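Local coordinates for uncharacterized protein (Bacteroides eggerthii DSM 20697, PDB 4ECO) that is of unknown function but, as a leucine-rich repeat protein, probably binds other proteins, at residues 84-89 / 108-113; 207-212 / 248-253; 91-96 / 193-198. All blocks are in the same frame, centred on the assembly; numbering follows the deposited sequence.

Interaction 1 (84-89 / 108-113)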
ATOM      1  N   THR A  84      -1.610 -31.791  -8.940  1.00 48.59           N
ATOM      2  CA  THR A  84      -2.059 -31.111  -7.726  1.00 47.46           C
ATOM      3  C   THR A  84      -2.001 -29.586  -7.906  1.00 49.20           C
ATOM      4  O   THR A  84      -2.607 -28.853  -7.120  1.00 47.86           O
ATOM      5  CB  THR A  84      -1.257 -31.570  -6.493  1.00 51.95           C
ATOM      6  OG1 THR A  84       0.103 -31.135  -6.563  1.00 45.88           O
ATOM      7  CG2 THR A  84      -1.338 -33.067  -6.272  1.00 51.26           C
ATOM      8  N   GLY A  85      -1.351 -29.127  -8.971  1.00 44.36           N
ATOM      9  CA  GLY A  85      -1.235 -27.705  -9.271  1.00 41.82           C
ATOM     10  C   GLY A  85      -1.079 -27.451 -10.743  1.00 44.93           C
ATOM     11  O   GLY A  85      -0.459 -28.238 -11.451  1.00 45.98           O
ATOM     12  N   LEU A  86      -1.665 -26.375 -11.220  1.00 41.15           N
ATOM     13  CA  LEU A  86      -1.635 -26.046 -12.642  1.00 40.30           C
ATOM     14  C   LEU A  86      -1.676 -24.536 -12.805  1.00 44.50           C
ATOM     15  O   LEU A  86      -2.633 -23.876 -12.368  1.00 44.51           O
ATOM     16  CB  LEU A  86      -2.815 -26.744 -13.377  1.00 40.48           C
ATOM     17  CG  LEU A  86      -3.257 -26.250 -14.760  1.00 44.83           C
ATOM     18  CD1 LEU A  86      -2.114 -26.182 -15.715  1.00 44.92           C
ATOM     19  CD2 LEU A  86      -4.303 -27.165 -15.351  1.00 48.36           C
ATOM     20  N   SER A  87      -0.623 -23.988 -13.435  1.00 39.59           N
ATOM     21  CA  SER A  87      -0.538 -22.547 -13.656  1.00 37.95           C
ATOM     22  C   SER A  87      -0.256 -22.223 -15.119  1.00 42.54           C
ATOM     23  O   SER A  87       0.716 -22.718 -15.704  1.00 43.83           O
ATOM     24  CB  SER A  87       0.534 -21.927 -12.772  1.00 37.64           C
ATOM     25  OG  SER A  87       0.649 -20.540 -13.027  1.00 37.48           O
ATOM     26  N   LEU A  88      -1.103 -21.375 -15.707  1.00 35.34           N
ATOM     27  CA  LEU A  88      -0.911 -20.953 -17.081  1.00 33.84           C
ATOM     28  C   LEU A  88      -0.203 -19.636 -17.136  1.00 38.61           C
ATOM     29  O   LEU A  88      -0.032 -19.087 -18.241  1.00 39.73           O
ATOM     30  CB  LEU A  88      -2.243 -20.829 -17.808  1.00 34.10           C
ATOM     31  CG  LEU A  88      -3.115 -22.050 -17.925  1.00 38.60           C
ATOM     32  CD1 LEU A  88      -4.416 -21.662 -18.544  1.00 38.19           C
ATOM     33  CD2 LEU A  88      -2.412 -23.183 -18.671  1.00 36.98           C
ATOM     34  N   GLU A  89       0.192 -19.099 -15.952  1.00 34.57           N
ATOM     35  CA  GLU A  89       0.856 -17.799 -15.835  1.00 34.94           C
ATOM     36  C   GLU A  89       1.996 -17.629 -16.853  1.00 39.18           C
ATOM     37  O   GLU A  89       2.841 -18.521 -16.969  1.00 38.88           O
ATOM     38  CB  GLU A  89       1.427 -17.604 -14.424  1.00 36.34           C
ATOM     39  CG  GLU A  89       0.432 -17.204 -13.355  1.00 39.81           C
ATOM     40  CD  GLU A  89       1.090 -17.187 -11.994  1.00 54.80           C
ATOM     41  OE1 GLU A  89       1.698 -18.217 -11.607  1.00 41.00           O
ATOM     42  OE2 GLU A  89       1.034 -16.127 -11.330  1.00 50.70           O
ATOM     43  N   GLU A 108      -5.216 -28.609  -6.088  1.00 44.16           N
ATOM     44  CA  GLU A 108      -5.282 -27.723  -4.921  1.00 41.90           C
ATOM     45  C   GLU A 108      -5.106 -26.284  -5.365  1.00 43.19           C
ATOM     46  O   GLU A 108      -5.793 -25.412  -4.871  1.00 42.21           O
ATOM     47  CB  GLU A 108      -4.223 -28.083  -3.869  1.00 43.18           C
ATOM     48  CG  GLU A 108      -4.498 -29.305  -3.009  1.00 47.97           C
ATOM     49  CD  GLU A 108      -3.392 -29.604  -2.003  1.00 72.62           C
ATOM     50  OE1 GLU A 108      -2.936 -28.657  -1.317  1.00 63.97           O
ATOM     51  OE2 GLU A 108      -2.975 -30.786  -1.901  1.00 65.12           O
ATOM     52  N   VAL A 109      -4.194 -26.026  -6.314  1.00 40.87           N
ATOM     53  CA  VAL A 109      -3.964 -24.672  -6.824  1.00 39.69           C
ATOM     54  C   VAL A 109      -4.212 -24.641  -8.336  1.00 41.25           C
ATOM     55  O   VAL A 109      -3.896 -25.593  -9.039  1.00 41.08           O
ATOM     56  CB  VAL A 109      -2.561 -24.104  -6.446  1.00 44.42           C
ATOM     57  CG1 VAL A 109      -2.352 -24.115  -4.922  1.00 44.70           C
ATOM     58  CG2 VAL A 109      -1.424 -24.851  -7.139  1.00 44.58           C
ATOM     59  N   LEU A 110      -4.802 -23.544  -8.823  1.00 38.62           N
ATOM     60  CA  LEU A 110      -5.108 -23.307 -10.236  1.00 37.39           C
ATOM     61  C   LEU A 110      -5.003 -21.828 -10.592  1.00 41.01           C
ATOM     62  O   LEU A 110      -5.683 -20.999  -9.980  1.00 40.23           O
ATOM     63  CB  LEU A 110      -6.520 -23.817 -10.551  1.00 37.66           C
ATOM     64  CG  LEU A 110      -7.047 -23.647 -11.976  1.00 41.19           C
ATOM     65  CD1 LEU A 110      -6.240 -24.492 -13.003  1.00 40.34           C
ATOM     66  CD2 LEU A 110      -8.508 -24.036 -12.027  1.00 43.41           C
ATOM     67  N   ALA A 111      -4.156 -21.500 -11.596  1.00 37.08           N
ATOM     68  CA  ALA A 111      -3.994 -20.121 -12.112  1.00 34.81           C
ATOM     69  C   ALA A 111      -4.153 -20.092 -13.643  1.00 37.99           C
ATOM     70  O   ALA A 111      -3.484 -20.851 -14.373  1.00 36.84           O
ATOM     71  CB  ALA A 111      -2.649 -19.533 -11.716  1.00 34.38           C
ATOM     72  N   LEU A 112      -5.070 -19.236 -14.108  1.00 35.31           N
ATOM     73  CA  LEU A 112      -5.345 -19.011 -15.530  1.00 36.28           C
ATOM     74  C   LEU A 112      -4.731 -17.688 -15.944  1.00 41.58           C
ATOM     75  O   LEU A 112      -4.761 -17.287 -17.106  1.00 41.76           O
ATOM     76  CB  LEU A 112      -6.862 -19.024 -15.821  1.00 36.82           C
ATOM     77  CG  LEU A 112      -7.673 -20.247 -15.373  1.00 41.92           C
ATOM     78  CD1 LEU A 112      -9.101 -20.071 -15.738  1.00 42.54           C
ATOM     79  CD2 LEU A 112      -7.128 -21.541 -15.938  1.00 42.41           C
ATOM     80  N   GLY A 113      -4.182 -17.017 -14.949  1.00 39.16           N
ATOM     81  CA  GLY A 113      -3.552 -15.714 -15.057  1.00 38.21           C
ATOM     82  C   GLY A 113      -3.498 -15.142 -13.672  1.00 41.18           C
ATOM     83  O   GLY A 113      -4.092 -15.726 -12.771  1.00 42.36           O
TER

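Interaction 2 (207-212 / 248-253)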
ATOM      1  N   LYS A 207     -11.125 -30.209  -4.118  1.00 51.31           N
ATOM      2  CA  LYS A 207      -9.929 -30.064  -3.280  1.00 49.29           C
ATOM      3  C   LYS A 207      -9.223 -28.716  -3.540  1.00 51.81           C
ATOM      4  O   LYS A 207      -8.247 -28.401  -2.845  1.00 52.04           O
ATOM      5  CB  LYS A 207      -8.952 -31.242  -3.495  1.00 50.05           C
ATOM      6  CG  LYS A 207      -9.546 -32.588  -3.127  1.00 52.56           C
ATOM      7  CD  LYS A 207      -8.508 -33.661  -2.931  1.00 57.09           C
ATOM      8  CE  LYS A 207      -9.205 -34.969  -2.647  1.00 61.04           C
ATOM      9  NZ  LYS A 207      -8.265 -36.002  -2.143  1.00 70.66           N
ATOM     10  N   LEU A 208      -9.745 -27.911  -4.503  1.00 45.96           N
ATOM     11  CA  LEU A 208      -9.208 -26.609  -4.913  1.00 43.55           C
ATOM     12  C   LEU A 208      -9.144 -25.654  -3.725  1.00 47.10           C
ATOM     13  O   LEU A 208     -10.128 -25.496  -3.019  1.00 46.94           O
ATOM     14  CB  LEU A 208     -10.057 -25.999  -6.054  1.00 42.39           C
ATOM     15  CG  LEU A 208      -9.383 -24.969  -6.973  1.00 44.94           C
ATOM     16  CD1 LEU A 208      -8.162 -25.568  -7.692  1.00 44.48           C
ATOM     17  CD2 LEU A 208     -10.369 -24.420  -7.997  1.00 42.52           C
ATOM     18  N   ARG A 209      -7.962 -25.091  -3.472  1.00 43.57           N
ATOM     19  CA  ARG A 209      -7.682 -24.145  -2.390  1.00 42.81           C
ATOM     20  C   ARG A 209      -7.516 -22.723  -2.920  1.00 46.58           C
ATOM     21  O   ARG A 209      -8.031 -21.776  -2.323  1.00 46.48           O
ATOM     22  CB  ARG A 209      -6.416 -24.564  -1.655  1.00 40.75           C
ATOM     23  CG  ARG A 209      -6.463 -25.964  -1.122  1.00 41.62           C
ATOM     24  CD  ARG A 209      -5.194 -26.214  -0.367  1.00 47.45           C
ATOM     25  NE  ARG A 209      -5.098 -27.589   0.112  1.00 54.87           N
ATOM     26  CZ  ARG A 209      -5.610 -28.016   1.255  1.00 60.68           C
ATOM     27  NH1 ARG A 209      -6.276 -27.184   2.044  1.00 49.63           N
ATOM     28  NH2 ARG A 209      -5.472 -29.284   1.615  1.00 44.65           N
ATOM     29  N   GLN A 210      -6.815 -22.575  -4.070  1.00 42.56           N
ATOM     30  CA  GLN A 210      -6.569 -21.266  -4.695  1.00 40.86           C
ATOM     31  C   GLN A 210      -6.992 -21.271  -6.179  1.00 45.59           C
ATOM     32  O   GLN A 210      -6.582 -22.156  -6.949  1.00 44.74           O
ATOM     33  CB  GLN A 210      -5.091 -20.860  -4.566  1.00 40.79           C
ATOM     34  CG  GLN A 210      -4.521 -21.042  -3.156  1.00 40.88           C
ATOM     35  CD  GLN A 210      -3.892 -19.806  -2.600  1.00 55.06           C
ATOM     36  OE1 GLN A 210      -3.726 -18.787  -3.286  1.00 40.29           O
ATOM     37  NE2 GLN A 210      -3.532 -19.870  -1.327  1.00 55.51           N
ATOM     38  N   PHE A 211      -7.836 -20.290  -6.569  1.00 41.44           N
ATOM     39  CA  PHE A 211      -8.279 -20.145  -7.948  1.00 40.44           C
ATOM     40  C   PHE A 211      -8.030 -18.709  -8.392  1.00 42.83           C
ATOM     41  O   PHE A 211      -8.702 -17.794  -7.937  1.00 43.98           O
ATOM     42  CB  PHE A 211      -9.748 -20.566  -8.106  1.00 43.03           C
ATOM     43  CG  PHE A 211     -10.304 -20.606  -9.512  1.00 44.57           C
ATOM     44  CD1 PHE A 211      -9.460 -20.710 -10.614  1.00 46.46           C
ATOM     45  CD2 PHE A 211     -11.675 -20.588  -9.733  1.00 48.31           C
ATOM     46  CE1 PHE A 211      -9.979 -20.732 -11.914  1.00 47.88           C
ATOM     47  CE2 PHE A 211     -12.191 -20.626 -11.035  1.00 50.82           C
ATOM     48  CZ  PHE A 211     -11.338 -20.718 -12.116  1.00 47.58           C
ATOM     49  N   TYR A 212      -7.037 -18.517  -9.268  1.00 38.43           N
ATOM     50  CA  TYR A 212      -6.627 -17.208  -9.790  1.00 36.91           C
ATOM     51  C   TYR A 212      -6.858 -17.083 -11.276  1.00 40.71           C
ATOM     52  O   TYR A 212      -6.646 -18.036 -12.041  1.00 42.93           O
ATOM     53  CB  TYR A 212      -5.128 -16.971  -9.515  1.00 37.41           C
ATOM     54  CG  TYR A 212      -4.782 -16.374  -8.165  1.00 39.57           C
ATOM     55  CD1 TYR A 212      -5.159 -17.003  -6.983  1.00 41.72           C
ATOM     56  CD2 TYR A 212      -3.960 -15.253  -8.068  1.00 40.11           C
ATOM     57  CE1 TYR A 212      -4.817 -16.470  -5.737  1.00 42.62           C
ATOM     58  CE2 TYR A 212      -3.603 -14.716  -6.831  1.00 40.57           C
ATOM     59  CZ  TYR A 212      -4.036 -15.327  -5.667  1.00 45.18           C
ATOM     60  OH  TYR A 212      -3.679 -14.809  -4.445  1.00 41.53           O
ATOM     61  N   LEU A 248     -16.910 -27.058  -2.818  1.00 52.14           N
ATOM     62  CA  LEU A 248     -15.556 -26.511  -2.815  1.00 50.45           C
ATOM     63  C   LEU A 248     -15.299 -25.820  -1.457  1.00 54.02           C
ATOM     64  O   LEU A 248     -15.206 -24.585  -1.328  1.00 53.71           O
ATOM     65  CB  LEU A 248     -15.346 -25.574  -4.013  1.00 49.39           C
ATOM     66  CG  LEU A 248     -14.805 -26.246  -5.292  1.00 52.81           C
ATOM     67  CD1 LEU A 248     -15.782 -27.302  -5.855  1.00 52.70           C
ATOM     68  CD2 LEU A 248     -14.480 -25.209  -6.337  1.00 52.30           C
ATOM     69  N   LYS A 249     -15.209 -26.675  -0.435  1.00 50.36           N
ATOM     70  CA  LYS A 249     -15.046 -26.331   0.970  1.00 50.42           C
ATOM     71  C   LYS A 249     -13.640 -25.790   1.313  1.00 54.13           C
ATOM     72  O   LYS A 249     -13.485 -25.124   2.336  1.00 53.36           O
ATOM     73  CB  LYS A 249     -15.324 -27.583   1.817  1.00 53.61           C
ATOM     74  CG  LYS A 249     -16.743 -28.188   1.688  1.00 49.48           C
ATOM     75  CD  LYS A 249     -17.845 -27.378   2.352  1.00 46.88           C
ATOM     76  CE  LYS A 249     -19.189 -28.045   2.218  1.00 56.86           C
ATOM     77  NZ  LYS A 249     -20.303 -27.098   2.507  1.00 75.37           N
ATOM     78  N   ASP A 250     -12.630 -26.076   0.473  1.00 50.41           N
ATOM     79  CA  ASP A 250     -11.246 -25.678   0.709  1.00 48.78           C
ATOM     80  C   ASP A 250     -10.819 -24.439  -0.097  1.00 50.93           C
ATOM     81  O   ASP A 250      -9.704 -23.942   0.117  1.00 50.50           O
ATOM     82  CB  ASP A 250     -10.308 -26.849   0.371  1.00 50.44           C
ATOM     83  CG  ASP A 250     -10.277 -27.992   1.384  1.00 59.10           C
ATOM     84  OD1 ASP A 250     -10.876 -27.833   2.493  1.00 56.39           O
ATOM     85  OD2 ASP A 250      -9.613 -29.029   1.091  1.00 66.79           O
ATOM     86  N   LEU A 251     -11.688 -23.936  -1.002  1.00 45.13           N
ATOM     87  CA  LEU A 251     -11.371 -22.787  -1.844  1.00 42.73           C
ATOM     88  C   LEU A 251     -11.476 -21.505  -1.024  1.00 45.94           C
ATOM     89  O   LEU A 251     -12.569 -20.999  -0.814  1.00 46.80           O
ATOM     90  CB  LEU A 251     -12.277 -22.762  -3.099  1.00 42.30           C
ATOM     91  CG  LEU A 251     -11.938 -21.711  -4.166  1.00 45.07           C
ATOM     92  CD1 LEU A 251     -10.494 -21.793  -4.624  1.00 43.41           C
ATOM     93  CD2 LEU A 251     -12.846 -21.843  -5.348  1.00 48.41           C
ATOM     94  N   THR A 252     -10.320 -20.996  -0.560  1.00 41.68           N
ATOM     95  CA  THR A 252     -10.166 -19.826   0.319  1.00 40.82           C
ATOM     96  C   THR A 252      -9.597 -18.601  -0.390  1.00 44.33           C
ATOM     97  O   THR A 252      -9.816 -17.481   0.066  1.00 43.00           O
ATOM     98  CB  THR A 252      -9.232 -20.163   1.515  1.00 44.61           C
ATOM     99  OG1 THR A 252      -7.895 -20.459   1.075  1.00 42.21           O
ATOM    100  CG2 THR A 252      -9.762 -21.292   2.372  1.00 36.94           C
ATOM    101  N   ASP A 253      -8.825 -18.802  -1.465  1.00 42.27           N
ATOM    102  CA  ASP A 253      -8.201 -17.681  -2.175  1.00 40.69           C
ATOM    103  C   ASP A 253      -8.628 -17.646  -3.626  1.00 43.95           C
ATOM    104  O   ASP A 253      -8.299 -18.553  -4.378  1.00 43.56           O
ATOM    105  CB  ASP A 253      -6.674 -17.757  -2.076  1.00 41.31           C
ATOM    106  CG  ASP A 253      -6.124 -17.597  -0.677  1.00 45.64           C
ATOM    107  OD1 ASP A 253      -6.380 -18.481   0.167  1.00 46.19           O
ATOM    108  OD2 ASP A 253      -5.389 -16.624  -0.443  1.00 50.98           O
TER
HETATM  109  O   HOH W   1     -12.488 -26.647  -2.244  1.00 32.36           O
HETATM  110  O   HOH W   2      -3.519 -16.227  -2.318  1.00 26.71           O

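Interaction 3 (91-96 / 193-198)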
ATOM      1  N   PHE A  91       2.176 -17.895 -20.078  1.00 34.33           N
ATOM      2  CA  PHE A  91       2.212 -18.703 -21.298  1.00 35.42           C
ATOM      3  C   PHE A  91       1.541 -18.025 -22.476  1.00 42.60           C
ATOM      4  O   PHE A  91       1.900 -18.308 -23.625  1.00 45.15           O
ATOM      5  CB  PHE A  91       1.572 -20.084 -21.068  1.00 36.63           C
ATOM      6  CG  PHE A  91       2.476 -21.076 -20.382  1.00 36.68           C
ATOM      7  CD1 PHE A  91       3.717 -21.406 -20.928  1.00 38.19           C
ATOM      8  CD2 PHE A  91       2.077 -21.711 -19.210  1.00 37.24           C
ATOM      9  CE1 PHE A  91       4.542 -22.350 -20.300  1.00 38.78           C
ATOM     10  CE2 PHE A  91       2.900 -22.661 -18.590  1.00 38.68           C
ATOM     11  CZ  PHE A  91       4.123 -22.978 -19.145  1.00 36.44           C
ATOM     12  N   GLY A  92       0.585 -17.153 -22.201  1.00 38.63           N
ATOM     13  CA  GLY A  92      -0.136 -16.461 -23.257  1.00 38.35           C
ATOM     14  C   GLY A  92      -1.130 -17.371 -23.938  1.00 42.36           C
ATOM     15  O   GLY A  92      -1.284 -17.326 -25.159  1.00 42.49           O
ATOM     16  N   ALA A  93      -1.821 -18.192 -23.128  1.00 38.79           N
ATOM     17  CA  ALA A  93      -2.854 -19.139 -23.540  1.00 38.15           C
ATOM     18  C   ALA A  93      -4.005 -18.415 -24.255  1.00 41.24           C
ATOM     19  O   ALA A  93      -4.321 -17.268 -23.913  1.00 41.10           O
ATOM     20  CB  ALA A  93      -3.367 -19.884 -22.324  1.00 38.76           C
ATOM     21  N   SER A  94      -4.584 -19.057 -25.287  1.00 36.31           N
ATOM     22  CA  SER A  94      -5.627 -18.469 -26.111  1.00 36.23           C
ATOM     23  C   SER A  94      -6.642 -19.510 -26.459  1.00 44.43           C
ATOM     24  O   SER A  94      -6.315 -20.468 -27.173  1.00 45.97           O
ATOM     25  CB  SER A  94      -5.025 -17.870 -27.384  1.00 38.91           C
ATOM     26  OG  SER A  94      -6.017 -17.490 -28.325  1.00 49.71           O
ATOM     27  N   GLY A  95      -7.873 -19.309 -25.988  1.00 41.00           N
ATOM     28  CA  GLY A  95      -8.964 -20.232 -26.258  1.00 41.44           C
ATOM     29  C   GLY A  95      -9.950 -20.380 -25.129  1.00 46.93           C
ATOM     30  O   GLY A  95     -10.131 -19.466 -24.318  1.00 46.77           O
ATOM     31  N   ARG A  96     -10.588 -21.553 -25.077  1.00 44.62           N
ATOM     32  CA  ARG A  96     -11.629 -21.880 -24.101  1.00 44.64           C
ATOM     33  C   ARG A  96     -11.164 -23.022 -23.199  1.00 48.27           C
ATOM     34  O   ARG A  96     -10.668 -24.018 -23.717  1.00 49.26           O
ATOM     35  CB  ARG A  96     -12.926 -22.253 -24.849  1.00 43.01           C
ATOM     36  CG  ARG A  96     -13.521 -21.091 -25.674  1.00 48.12           C
ATOM     37  CD  ARG A  96     -14.527 -21.539 -26.733  1.00 47.06           C
ATOM     38  NE  ARG A  96     -15.556 -22.443 -26.202  1.00 39.10           N
ATOM     39  CZ  ARG A  96     -16.753 -22.058 -25.772  1.00 50.91           C
ATOM     40  NH1 ARG A  96     -17.109 -20.780 -25.831  1.00 37.73           N
ATOM     41  NH2 ARG A  96     -17.611 -22.952 -25.291  1.00 36.41           N
ATOM     42  N   ASN A 193      -3.296 -12.929 -21.800  1.00 40.48           N
ATOM     43  CA  ASN A 193      -3.816 -14.127 -22.454  1.00 40.74           C
ATOM     44  C   ASN A 193      -5.109 -13.804 -23.212  1.00 45.02           C
ATOM     45  O   ASN A 193      -5.683 -12.721 -23.042  1.00 43.78           O
ATOM     46  CB  ASN A 193      -4.081 -15.216 -21.392  1.00 38.42           C
ATOM     47  CG  ASN A 193      -5.104 -14.774 -20.364  1.00 50.68           C
ATOM     48  OD1 ASN A 193      -6.303 -14.713 -20.629  1.00 38.65           O
ATOM     49  ND2 ASN A 193      -4.643 -14.381 -19.194  1.00 46.10           N
ATOM     50  N   ASN A 194      -5.606 -14.791 -23.977  1.00 41.58           N
ATOM     51  CA  ASN A 194      -6.851 -14.669 -24.701  1.00 41.10           C
ATOM     52  C   ASN A 194      -7.819 -15.812 -24.284  1.00 43.73           C
ATOM     53  O   ASN A 194      -8.410 -16.473 -25.140  1.00 43.40           O
ATOM     54  CB  ASN A 194      -6.604 -14.633 -26.197  1.00 40.89           C
ATOM     55  CG  ASN A 194      -7.735 -13.976 -26.932  1.00 73.62           C
ATOM     56  OD1 ASN A 194      -7.860 -12.740 -26.958  1.00 67.21           O
ATOM     57  ND2 ASN A 194      -8.614 -14.797 -27.493  1.00 70.31           N
ATOM     58  N   ILE A 195      -7.967 -16.038 -22.952  1.00 38.84           N
ATOM     59  CA  ILE A 195      -8.906 -17.022 -22.420  1.00 39.32           C
ATOM     60  C   ILE A 195     -10.298 -16.380 -22.550  1.00 44.14           C
ATOM     61  O   ILE A 195     -10.553 -15.354 -21.934  1.00 42.73           O
ATOM     62  CB  ILE A 195      -8.573 -17.474 -20.963  1.00 42.43           C
ATOM     63  CG1 ILE A 195      -7.104 -17.915 -20.724  1.00 42.46           C
ATOM     64  CG2 ILE A 195      -9.584 -18.481 -20.419  1.00 43.11           C
ATOM     65  CD1 ILE A 195      -6.649 -19.019 -21.499  1.00 52.29           C
ATOM     66  N   THR A 196     -11.180 -16.957 -23.376  1.00 42.02           N
ATOM     67  CA  THR A 196     -12.500 -16.387 -23.644  1.00 41.94           C
ATOM     68  C   THR A 196     -13.622 -17.132 -22.925  1.00 46.08           C
ATOM     69  O   THR A 196     -14.753 -16.654 -22.906  1.00 47.38           O
ATOM     70  CB  THR A 196     -12.755 -16.389 -25.160  1.00 51.08           C
ATOM     71  OG1 THR A 196     -12.591 -17.719 -25.679  1.00 58.12           O
ATOM     72  CG2 THR A 196     -11.832 -15.424 -25.902  1.00 48.77           C
ATOM     73  N   PHE A 197     -13.314 -18.276 -22.320  1.00 41.33           N
ATOM     74  CA  PHE A 197     -14.297 -19.114 -21.652  1.00 41.64           C
ATOM     75  C   PHE A 197     -13.616 -19.996 -20.598  1.00 44.18           C
ATOM     76  O   PHE A 197     -12.476 -20.439 -20.796  1.00 43.20           O
ATOM     77  CB  PHE A 197     -15.008 -19.993 -22.721  1.00 44.69           C
ATOM     78  CG  PHE A 197     -16.267 -20.680 -22.282  1.00 47.77           C
ATOM     79  CD1 PHE A 197     -16.219 -21.900 -21.622  1.00 51.47           C
ATOM     80  CD2 PHE A 197     -17.509 -20.113 -22.532  1.00 52.06           C
ATOM     81  CE1 PHE A 197     -17.386 -22.510 -21.165  1.00 53.13           C
ATOM     82  CE2 PHE A 197     -18.677 -20.733 -22.089  1.00 55.99           C
ATOM     83  CZ  PHE A 197     -18.607 -21.936 -21.420  1.00 53.60           C
ATOM     84  N   VAL A 198     -14.316 -20.245 -19.478  1.00 40.33           N
ATOM     85  CA  VAL A 198     -13.866 -21.138 -18.409  1.00 39.97           C
ATOM     86  C   VAL A 198     -15.037 -22.049 -18.108  1.00 46.40           C
ATOM     87  O   VAL A 198     -16.135 -21.570 -17.793  1.00 46.88           O
ATOM     88  CB  VAL A 198     -13.288 -20.482 -17.120  1.00 41.94           C
ATOM     89  CG1 VAL A 198     -12.627 -21.537 -16.239  1.00 41.70           C
ATOM     90  CG2 VAL A 198     -12.282 -19.396 -17.449  1.00 40.38           C
TER

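Interaction 1 (84-89 / 108-113)
Thr84 O takes two N-H groups from the neighbouring strand, and with this grip begins the parallel pairing of strands 84-87 and 109-111 that stacks one turn of the leucine-rich repeat solenoid on the next. Glu108 N reaches it at 2.8 Å; Val109 N also donates to it, but weakly. Further along, Leu86 uses both of its backbone polar groups: its N donates to Val109 O, and its O accepts Ala111 N at 2.9 Å. Leu88 N then closes the series on Ala111 O. On one face Leu86 and Leu110 lie side by side, as do Leu88 and Leu112 where the strands run out. The other face carries Ser87, whose OG is anti to the backbone N (chi1 178°). From there OG accepts Glu89 N, forming an ST turn, and donates to Glu89 OE1 at 2.9 Å. That carboxylate is held further by Phe124 N on OE1 and by Ser114 OG and Leu123 N on OE2, while Glu108 OE1 pairs with Arg209. Beside this polar cluster the methyl of Ala111 lies against Ser87, CB to OG 3.7 Å.

Interaction 2 (207-212 / 248-253)
Leu208 and Leu251 run alongside each other, with Leu208 CG 4.1 Å from Leu251 CD1, where 207-212 and 248-253 meet as successive turns of the leucine-rich repeat solenoid. Leu208 O is bridged to Asp250 N by a water that donates to the first and accepts from the second. Arg209 follows, its side chain extended from CG to NE alongside Asp250. Asp250 OD2 sits over one face of the guanidinium, toward the rim and 3.9 Å from NH1, a long salt bridge of charge alone, the oxygen standing well out of the guanidinium plane; the NE of Arg209 is paired with Glu108. Arg209 O accepts two donors, Thr252 N at 3.0 Å and Asp253 N. Gln210 bends at chi2 (-126°), and its amide stacks on the carboxylate of Asp253 with the planes 12° apart. A second water donates to both Gln210 OE1 and Asp253 OD2 and accepts from Tyr212 OH at 2.6 Å. Phe211 N donates to Asp253 O at 2.8 Å, while Phe211 CB touches Leu251 CD1. Tyr212 ends the segment, its ring edge-to-face with Phe124. Asp253 OD2 also pairs with Arg142, and Thr252 OG1 donates to Asp253 OD1, so the buried carboxylate has several donors around it and is likely to remain charged.

Interaction 3 (91-96 / 193-198)
Gly95 O is gripped by two groups of Thr196: the backbone N, at 2.9 Å, and more weakly the hydroxyl OG1. This carbonyl belongs to the short parallel pairing of 91-96 with strand 194-198, a sheet distinct from the main run of repeat strands in this leucine-rich repeat protein. The bonding starts at Ala93 O, which receives Asn194 N at 2.8 Å. Gly95 N then donates back to Asn194 O. At Gly95 the chain turns a corner, and its backbone conformation there is one that a residue with a side chain could hardly adopt.

Asn193 braces the start of the strand. Its OD1 accepts Ile195 N on a lone pair, an Asx turn, and also meets Ser216 OG, while ND2 binds Gly214 O. On the buried side Ile195 brings CD1 to 3.5 Å from Ala93 CB. On the opposite face Ser94 OG rests against Asn194 CB.

The principal side-chain contact is made by Arg96 and Phe197. The arginine chain bends at chi3 (50°), and its guanidinium lies on the phenylalanine ring with the planes 27° apart. Arg96 CZ is 4.0 Å from the centroid of the Phe197 ring, a cation-pi contact over the face, while the NE of Arg96 is held by Glu228. An alanine in place of Phe197 would probably cost the guanidinium this stacking surface and leave its position to the polar partners alone, such as Glu228. Of the two terminal nitrogens of Arg96, NH2 stands over the centre of the Phe197 ring, and NH1 lies 3.4 Å from Phe197 CD2.

In the fold
Interactions 1 and 2 belong to the same run of parallel strands: 109-111 and 210-214 are neighbours, and a probable hydrogen bond from Leu112 N to Tyr212 O and packing of Leu110 on Phe211 join the two contacts. Interaction 1 is almost wholly buried and relies mainly on backbone bonds and leucines. Interaction 2 is also largely buried, but has exposed charged residues at its margin and uses waters and carboxylates. Interaction 3 is only partly buried and ties together a separate two-stranded sheet, with a cation-pi stack as its main side-chain feature. It meets interaction 1 through Leu112, which packs on Val198, but does not touch interaction 2.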